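Local coordinates for protein chloromuconate cycloisomerase (Rhodococcus opacus, PDB 4M0X) that belongs to the enolase superfamily, pairing an alpha+beta capping domain with a TIM-barrel-like domain that carries a manganese ion, at residues F23-V34 against G48-W57. Numbering follows the deposited sequence.
Sequences FAATTMHHQSIV and GEAVTPGGPW
Val34 and Ala50 form an antiparallel hydrogen-bonded pair in the beta hairpin of strands 27-40 and 45-51, within the N-terminal capping domain of this enolase-superfamily member. Val34 N donates to Ala50 O over 3.0 Å, and Ala50 N returns a straighter bond to Val34 O, with an angle of 166° at its hydrogen. Their side chains meet CB to CB on the face that helices 63-74 and 101-118 cover. On the other face, Ile33 CG2 lies 3.7 Å from Val51 CG2 and also packs against the Glu49 carboxylate. The extended Glu49 chain runs across Ile33 at about a right angle; OE1 is anchored by Ser303 OG and Met306 N, which tie the carboxylate to the barrel domain.

Beyond this buried, paired end, segment 23-34 bends away at residues 29-30, and the contact resumes between two loops. Here residues 23-28 are poorly ordered. On the solvent side, partly exposed Thr26 brings OG1 to 3.5 Å from O of exposed Gly54, a contact and not a hydrogen bond. A chi1 of 77° folds the Trp57 indole over its own backbone, where CB and ring meet Ala25 CB; CZ2 lies 3.6 Å from Phe23 CB. The Phe23 and Trp57 rings are inclined obliquely, planes at 38°, while Pro53 CB sits over one face of the Phe23 ring in a CH-pi contact. The Trp57 side chain is about 7 Å from the manganese ion; its loop probably helps to cover the barrel mouth, as capping-domain loops do in this superfamily, and Gly95 of a second subunit packs against it. The indole is held by its edge: NE1 donates to Pro53 O over 2.7 Å, the oxygen lying nearly in the ring plane.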
loop_
_atom_site.group_PDB
_atom_site.type_symbol
_atom_site.label_atom_id
_atom_site.label_comp_id
_atom_site.label_asym_id
_atom_site.label_seq_id
_atom_site.Cartn_x
_atom_site.Cartn_y
_atom_site.Cartn_z
ATOM N N PHE A 23 -14.395 -21.688 30.346
ATOM C CA PHE A 23 -13.788 -20.885 29.280
ATOM C C PHE A 23 -12.576 -21.638 28.739
ATOM O O PHE A 23 -12.376 -22.809 29.061
ATOM C CB PHE A 23 -13.320 -19.523 29.824
ATOM C CG PHE A 23 -14.425 -18.658 30.377
ATOM C CD1 PHE A 23 -15.141 -17.800 29.547
ATOM C CD2 PHE A 23 -14.732 -18.682 31.739
ATOM C CE1 PHE A 23 -16.156 -17.002 30.063
ATOM C CE2 PHE A 23 -15.745 -17.888 32.258
ATOM C CZ PHE A 23 -16.459 -17.048 31.419
ATOM N N ALA A 24 -11.750 -20.957 27.945
ATOM C CA ALA A 24 -10.510 -21.546 27.418
ATOM C C ALA A 24 -9.468 -21.952 28.483
ATOM O O ALA A 24 -8.927 -23.059 28.411
ATOM C CB ALA A 24 -9.887 -20.636 26.368
ATOM N N ALA A 25 -9.207 -21.083 29.469
ATOM C CA ALA A 25 -8.122 -21.324 30.452
ATOM C C ALA A 25 -8.516 -21.624 31.922
ATOM O O ALA A 25 -7.633 -21.847 32.764
ATOM C CB ALA A 25 -7.080 -20.212 30.383
ATOM N N THR A 26 -9.824 -21.605 32.215
ATOM C CA THR A 26 -10.408 -22.138 33.477
ATOM C C THR A 26 -11.875 -22.586 33.271
ATOM O O THR A 26 -12.458 -22.341 32.207
ATOM C CB THR A 26 -10.365 -21.128 34.674
ATOM O OG1 THR A 26 -10.823 -19.832 34.260
ATOM C CG2 THR A 26 -8.965 -21.018 35.303
ATOM N N THR A 27 -12.449 -23.263 34.272
ATOM C CA THR A 27 -13.916 -23.320 34.446
ATOM C C THR A 27 -14.312 -22.443 35.659
ATOM O O THR A 27 -13.644 -22.492 36.700
ATOM C CB THR A 27 -14.438 -24.760 34.632
ATOM N N MET A 28 -15.365 -21.626 35.523
ATOM C CA MET A 28 -15.834 -20.752 36.630
ATOM C C MET A 28 -16.918 -21.421 37.505
ATOM O O MET A 28 -18.002 -21.776 37.020
ATOM C CB MET A 28 -16.282 -19.370 36.122
ATOM N N HIS A 29 -16.604 -21.584 38.792
ATOM C CA HIS A 29 -17.423 -22.356 39.732
ATOM C C HIS A 29 -18.364 -21.433 40.554
ATOM O O HIS A 29 -19.429 -21.832 41.035
ATOM C CB HIS A 29 -16.503 -23.224 40.623
ATOM C CG HIS A 29 -15.594 -24.162 39.856
ATOM N ND1 HIS A 29 -14.248 -23.911 39.660
ATOM C CD2 HIS A 29 -15.837 -25.357 39.258
ATOM C CE1 HIS A 29 -13.706 -24.901 38.969
ATOM N NE2 HIS A 29 -14.648 -25.788 38.710
ATOM N N HIS A 30 -17.948 -20.183 40.686
ATOM C CA HIS A 30 -18.756 -19.124 41.252
ATOM C C HIS A 30 -18.320 -17.831 40.563
ATOM O O HIS A 30 -17.480 -17.853 39.687
ATOM C CB HIS A 30 -18.524 -19.043 42.760
ATOM C CG HIS A 30 -17.079 -18.912 43.145
ATOM N ND1 HIS A 30 -16.515 -17.714 43.529
ATOM C CD2 HIS A 30 -16.083 -19.830 43.202
ATOM C CE1 HIS A 30 -15.236 -17.899 43.812
ATOM N NE2 HIS A 30 -14.947 -19.175 43.620
ATOM N N GLN A 31 -18.878 -16.701 40.956
ATOM C CA GLN A 31 -18.482 -15.424 40.385
ATOM C C GLN A 31 -17.745 -14.581 41.415
ATOM O O GLN A 31 -18.044 -14.624 42.609
ATOM C CB GLN A 31 -19.716 -14.686 39.894
ATOM C CG GLN A 31 -19.429 -13.310 39.363
ATOM C CD GLN A 31 -18.823 -13.339 37.989
ATOM O OE1 GLN A 31 -19.534 -13.361 36.989
ATOM N NE2 GLN A 31 -17.499 -13.320 37.932
ATOM N N SER A 32 -16.778 -13.803 40.965
ATOM C CA SER A 32 -15.956 -13.078 41.905
ATOM C C SER A 32 -15.805 -11.671 41.431
ATOM O O SER A 32 -15.411 -11.433 40.291
ATOM C CB SER A 32 -14.590 -13.734 42.024
ATOM O OG SER A 32 -14.642 -14.834 42.923
ATOM N N ILE A 33 -16.150 -10.728 42.292
ATOM C CA ILE A 33 -16.096 -9.326 41.923
ATOM C C ILE A 33 -15.435 -8.561 43.044
ATOM O O ILE A 33 -15.389 -9.036 44.187
ATOM C CB ILE A 33 -17.501 -8.741 41.630
ATOM C CG1 ILE A 33 -18.272 -8.479 42.920
ATOM C CG2 ILE A 33 -18.294 -9.655 40.690
ATOM C CD1 ILE A 33 -19.521 -7.637 42.743
ATOM N N VAL A 34 -14.892 -7.398 42.723
ATOM C CA VAL A 34 -14.570 -6.451 43.753
ATOM C C VAL A 34 -15.744 -5.483 43.735
ATOM O O VAL A 34 -16.051 -4.909 42.683
ATOM C CB VAL A 34 -13.225 -5.725 43.473
ATOM C CG1 VAL A 34 -12.887 -4.749 44.588
ATOM C CG2 VAL A 34 -12.089 -6.725 43.326
ATOM N N GLY A 48 -19.628 0.451 42.083
ATOM C CA GLY A 48 -19.071 -0.079 40.850
ATOM C C GLY A 48 -18.658 -1.527 41.085
ATOM O O GLY A 48 -18.551 -1.990 42.237
ATOM N N GLU A 49 -18.420 -2.248 39.998
ATOM C CA GLU A 49 -17.961 -3.609 40.096
ATOM C C GLU A 49 -16.678 -3.757 39.275
ATOM O O GLU A 49 -16.571 -3.219 38.177
ATOM C CB GLU A 49 -19.099 -4.516 39.624
ATOM C CG GLU A 49 -18.727 -5.847 39.000
ATOM C CD GLU A 49 -19.952 -6.712 38.685
ATOM O OE1 GLU A 49 -21.084 -6.240 38.761
ATOM O OE2 GLU A 49 -19.794 -7.891 38.357
ATOM N N ALA A 50 -15.675 -4.428 39.828
ATOM C CA ALA A 50 -14.599 -4.981 38.991
ATOM C C ALA A 50 -14.843 -6.484 38.749
ATOM O O ALA A 50 -15.027 -7.268 39.687
ATOM C CB ALA A 50 -13.237 -4.758 39.614
ATOM N N VAL A 51 -14.860 -6.896 37.500
ATOM C CA VAL A 51 -15.108 -8.292 37.250
ATOM C C VAL A 51 -14.237 -8.832 36.099
ATOM O O VAL A 51 -13.749 -8.084 35.223
ATOM C CB VAL A 51 -16.635 -8.540 37.052
ATOM C CG1 VAL A 51 -17.124 -7.919 35.744
ATOM C CG2 VAL A 51 -16.996 -10.017 37.191
ATOM N N THR A 52 -14.058 -10.142 36.122
ATOM C CA THR A 52 -13.097 -10.820 35.293
ATOM C C THR A 52 -13.704 -12.172 34.894
ATOM O O THR A 52 -14.513 -12.729 35.638
ATOM C CB THR A 52 -11.822 -10.984 36.114
ATOM O OG1 THR A 52 -10.749 -10.287 35.474
ATOM C CG2 THR A 52 -11.486 -12.411 36.333
ATOM N N PRO A 53 -13.373 -12.691 33.707
ATOM C CA PRO A 53 -13.945 -13.999 33.330
ATOM C C PRO A 53 -13.280 -15.186 34.021
ATOM O O PRO A 53 -12.830 -16.128 33.335
ATOM C CB PRO A 53 -13.687 -14.086 31.828
ATOM C CG PRO A 53 -12.572 -13.135 31.588
ATOM C CD PRO A 53 -12.708 -12.026 32.581
ATOM N N GLY A 54 -13.205 -15.135 35.352
ATOM C CA GLY A 54 -12.578 -16.184 36.155
ATOM C C GLY A 54 -11.079 -16.108 36.382
ATOM O O GLY A 54 -10.446 -17.139 36.521
ATOM N N GLY A 55 -10.493 -14.913 36.437
ATOM C CA GLY A 55 -9.079 -14.770 36.820
ATOM C C GLY A 55 -8.259 -14.056 35.751
ATOM O O GLY A 55 -8.814 -13.566 34.762
ATOM N N PRO A 56 -6.931 -14.006 35.927
ATOM C CA PRO A 56 -6.132 -13.162 35.059
ATOM C C PRO A 56 -5.788 -13.758 33.696
ATOM O O PRO A 56 -5.108 -13.118 32.904
ATOM C CB PRO A 56 -4.885 -12.880 35.896
ATOM C CG PRO A 56 -4.754 -14.087 36.732
ATOM C CD PRO A 56 -6.152 -14.534 37.053
ATOM N N TRP A 57 -6.293 -14.947 33.402
ATOM C CA TRP A 57 -6.030 -15.581 32.106
ATOM C C TRP A 57 -6.415 -14.676 30.922
ATOM O O TRP A 57 -5.694 -14.626 29.925
ATOM C CB TRP A 57 -6.729 -16.951 32.019
ATOM C CG TRP A 57 -8.223 -16.847 31.751
ATOM C CD1 TRP A 57 -9.222 -16.731 32.686
ATOM C CD2 TRP A 57 -8.875 -16.794 30.466
ATOM N NE1 TRP A 57 -10.451 -16.633 32.066
ATOM C CE2 TRP A 57 -10.272 -16.665 30.708
ATOM C CE3 TRP A 57 -8.417 -16.836 29.133
ATOM C CZ2 TRP A 57 -11.216 -16.584 29.667
ATOM C CZ3 TRP A 57 -9.357 -16.767 28.099
ATOM C CH2 TRP A 57 -10.743 -16.637 28.378
#